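Hypothetical protein (Parabacteroides merdae, PDB 4OO3) is of unknown function but is probably an NAD-dependent oxidoreductase, with a Rossmann-fold nucleotide-binding domain and a putative oxidoreductase C-terminal domain. Local coordinates at residues A[37-42]-A[69-74]. Numbering follows the deposited sequence.
Sequences KDVYVY and WNEIVY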
loop_
_atom_site.group_PDB
_atom_site.type_symbol
_atom_site.label_atom_id
_atom_site.label_comp_id
_atom_site.label_asym_id
_atom_site.label_seq_id
_atom_site.Cartn_x
_atom_site.Cartn_y
_atom_site.Cartn_z
ATOM N N LYS A 37 -2.534 14.578 22.489
ATOM C CA LYS A 37 -1.300 15.240 22.063
ATOM C C LYS A 37 -0.038 14.556 22.576
ATOM O O LYS A 37 1.021 14.704 21.969
ATOM C CB LYS A 37 -1.296 16.703 22.485
ATOM C CG LYS A 37 -1.876 17.641 21.443
ATOM C CD LYS A 37 -3.369 17.458 21.243
ATOM C CE LYS A 37 -3.863 18.425 20.183
ATOM N NZ LYS A 37 -5.342 18.516 20.140
ATOM N N ASP A 38 -0.156 13.813 23.677
ATOM C CA ASP A 38 0.971 13.083 24.256
ATOM C C ASP A 38 1.152 11.781 23.503
ATOM O O ASP A 38 0.249 10.949 23.463
ATOM C CB ASP A 38 0.742 12.785 25.746
ATOM C CG ASP A 38 0.752 14.038 26.614
ATOM O OD1 ASP A 38 1.394 15.043 26.251
ATOM O OD2 ASP A 38 0.122 14.014 27.689
ATOM N N VAL A 39 2.325 11.614 22.909
ATOM C CA VAL A 39 2.626 10.446 22.105
ATOM C C VAL A 39 3.869 9.751 22.660
ATOM O O VAL A 39 4.882 10.387 22.929
ATOM C CB VAL A 39 2.826 10.841 20.625
ATOM C CG1 VAL A 39 3.273 9.645 19.783
ATOM C CG2 VAL A 39 1.542 11.444 20.068
ATOM N N TYR A 40 3.784 8.436 22.807
ATOM C CA TYR A 40 4.850 7.660 23.420
ATOM C C TYR A 40 5.680 6.947 22.363
ATOM O O TYR A 40 5.174 6.099 21.634
ATOM C CB TYR A 40 4.241 6.692 24.438
ATOM C CG TYR A 40 3.492 7.440 25.520
ATOM C CD1 TYR A 40 4.167 7.961 26.616
ATOM C CD2 TYR A 40 2.121 7.675 25.424
ATOM C CE1 TYR A 40 3.504 8.671 27.602
ATOM C CE2 TYR A 40 1.446 8.391 26.409
ATOM C CZ TYR A 40 2.147 8.885 27.492
ATOM O OH TYR A 40 1.507 9.597 28.482
ATOM N N VAL A 41 6.953 7.319 22.269
ATOM C CA VAL A 41 7.890 6.724 21.313
ATOM C C VAL A 41 8.866 5.780 22.029
ATOM O O VAL A 41 9.467 6.147 23.042
ATOM C CB VAL A 41 8.702 7.825 20.585
ATOM C CG1 VAL A 41 9.782 7.220 19.690
ATOM C CG2 VAL A 41 7.782 8.742 19.784
ATOM N N TYR A 42 9.008 4.566 21.500
ATOM C CA TYR A 42 10.010 3.606 21.954
ATOM C C TYR A 42 10.800 3.119 20.748
ATOM O O TYR A 42 10.223 2.606 19.783
ATOM C CB TYR A 42 9.345 2.405 22.629
ATOM C CG TYR A 42 8.523 2.776 23.835
ATOM C CD1 TYR A 42 7.224 3.219 23.686
ATOM C CD2 TYR A 42 9.052 2.700 25.116
ATOM C CE1 TYR A 42 6.456 3.574 24.778
ATOM C CE2 TYR A 42 8.287 3.052 26.225
ATOM C CZ TYR A 42 6.989 3.491 26.039
ATOM O OH TYR A 42 6.203 3.844 27.097
ATOM N N TRP A 69 2.120 18.131 18.991
ATOM C CA TRP A 69 2.450 16.820 19.551
ATOM C C TRP A 69 3.518 16.933 20.620
ATOM O O TRP A 69 4.502 17.655 20.447
ATOM C CB TRP A 69 2.944 15.855 18.479
ATOM C CG TRP A 69 1.988 15.677 17.365
ATOM C CD1 TRP A 69 2.152 16.088 16.081
ATOM C CD2 TRP A 69 0.699 15.054 17.429
ATOM N NE1 TRP A 69 1.054 15.754 15.337
ATOM C CE2 TRP A 69 0.145 15.118 16.137
ATOM C CE3 TRP A 69 -0.032 14.439 18.448
ATOM C CZ2 TRP A 69 -1.114 14.595 15.833
ATOM C CZ3 TRP A 69 -1.280 13.923 18.148
ATOM C CH2 TRP A 69 -1.809 14.001 16.845
ATOM N N ASN A 70 3.307 16.221 21.725
ATOM C CA ASN A 70 4.298 16.086 22.779
ATOM C C ASN A 70 4.904 14.687 22.731
ATOM O O ASN A 70 4.291 13.714 23.184
ATOM C CB ASN A 70 3.656 16.331 24.133
ATOM C CG ASN A 70 4.631 16.175 25.274
ATOM O OD1 ASN A 70 5.825 16.425 25.128
ATOM N ND2 ASN A 70 4.120 15.765 26.426
ATOM N N GLU A 71 6.100 14.587 22.162
ATOM C CA GLU A 71 6.748 13.301 21.974
ATOM C C GLU A 71 7.520 12.914 23.234
ATOM O O GLU A 71 8.569 13.476 23.535
ATOM C CB GLU A 71 7.667 13.351 20.754
ATOM C CG GLU A 71 6.955 13.723 19.459
ATOM C CD GLU A 71 6.101 12.601 18.911
ATOM O OE1 GLU A 71 6.642 11.506 18.659
ATOM O OE2 GLU A 71 4.890 12.822 18.706
ATOM N N ILE A 72 6.967 11.967 23.986
ATOM C CA ILE A 72 7.624 11.433 25.165
ATOM C C ILE A 72 8.451 10.237 24.719
ATOM O O ILE A 72 7.917 9.161 24.483
ATOM C CB ILE A 72 6.602 11.011 26.232
ATOM C CG1 ILE A 72 5.708 12.201 26.604
ATOM C CG2 ILE A 72 7.321 10.483 27.462
ATOM C CD1 ILE A 72 4.392 11.814 27.242
ATOM N N VAL A 73 9.758 10.437 24.618
ATOM C CA VAL A 73 10.638 9.505 23.921
ATOM C C VAL A 73 11.421 8.613 24.875
ATOM O O VAL A 73 11.920 9.069 25.899
ATOM C CB VAL A 73 11.642 10.274 23.043
ATOM C CG1 VAL A 73 12.587 9.312 22.323
ATOM C CG2 VAL A 73 10.900 11.172 22.054
ATOM N N TYR A 74 11.507 7.335 24.522
ATOM C CA TYR A 74 12.421 6.403 25.158
ATOM C C TYR A 74 13.271 5.718 24.098
ATOM O O TYR A 74 12.738 5.034 23.209
ATOM C CB TYR A 74 11.683 5.324 25.935
ATOM C CG TYR A 74 12.662 4.392 26.591
ATOM C CD1 TYR A 74 13.181 4.681 27.850
ATOM C CD2 TYR A 74 13.124 3.251 25.931
ATOM C CE1 TYR A 74 14.099 3.842 28.451
ATOM C CE2 TYR A 74 14.043 2.410 26.523
ATOM C CZ TYR A 74 14.528 2.712 27.781
ATOM O OH TYR A 74 15.442 1.893 28.381
HETATM O O HOH W 1 8.044 6.655 25.584
#
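Ile72 lays its CD1 methyl beside the ring of Tyr40, 3.3 Å from CE1. The two side chains run the same way from the sheet. On the same face, Asn70 ND2 donates a nearly straight hydrogen bond of 2.8 Å to Asp38 OD1. The donor meets the carboxylate from above its plane, 46° out, while the oxygen lies almost in the amide plane. An alanine in place of Asp38 would probably leave the Asn70 amide without this acceptor and freer to turn. Further along, Tyr42 crosses Tyr74 at about a right angle, with Tyr42 CD2 3.8 Å from Tyr74 CB. The Tyr42 hydroxyl is hydrogen-bonded to the Glu86 carboxylate, and that of Tyr74 to the Asp78 carboxylate. On the other face, Glu71 bends at chi2 (-74°) and rests its carboxylate against Val39 and Val41. Val39 CG2 also touches Trp69 CE3 at 3.8 Å. The backbones pair in parallel register through five hydrogen bonds, such as Ile72 N to Val39 O at 2.8 Å. A water donates to both Val41 O and Ile72 O. Helix 47-61 links the strands and packs on the Trp69, Glu71 and Val73 side, completing a beta-alpha-beta unit at the edge of the Rossmann-fold parallel sheet.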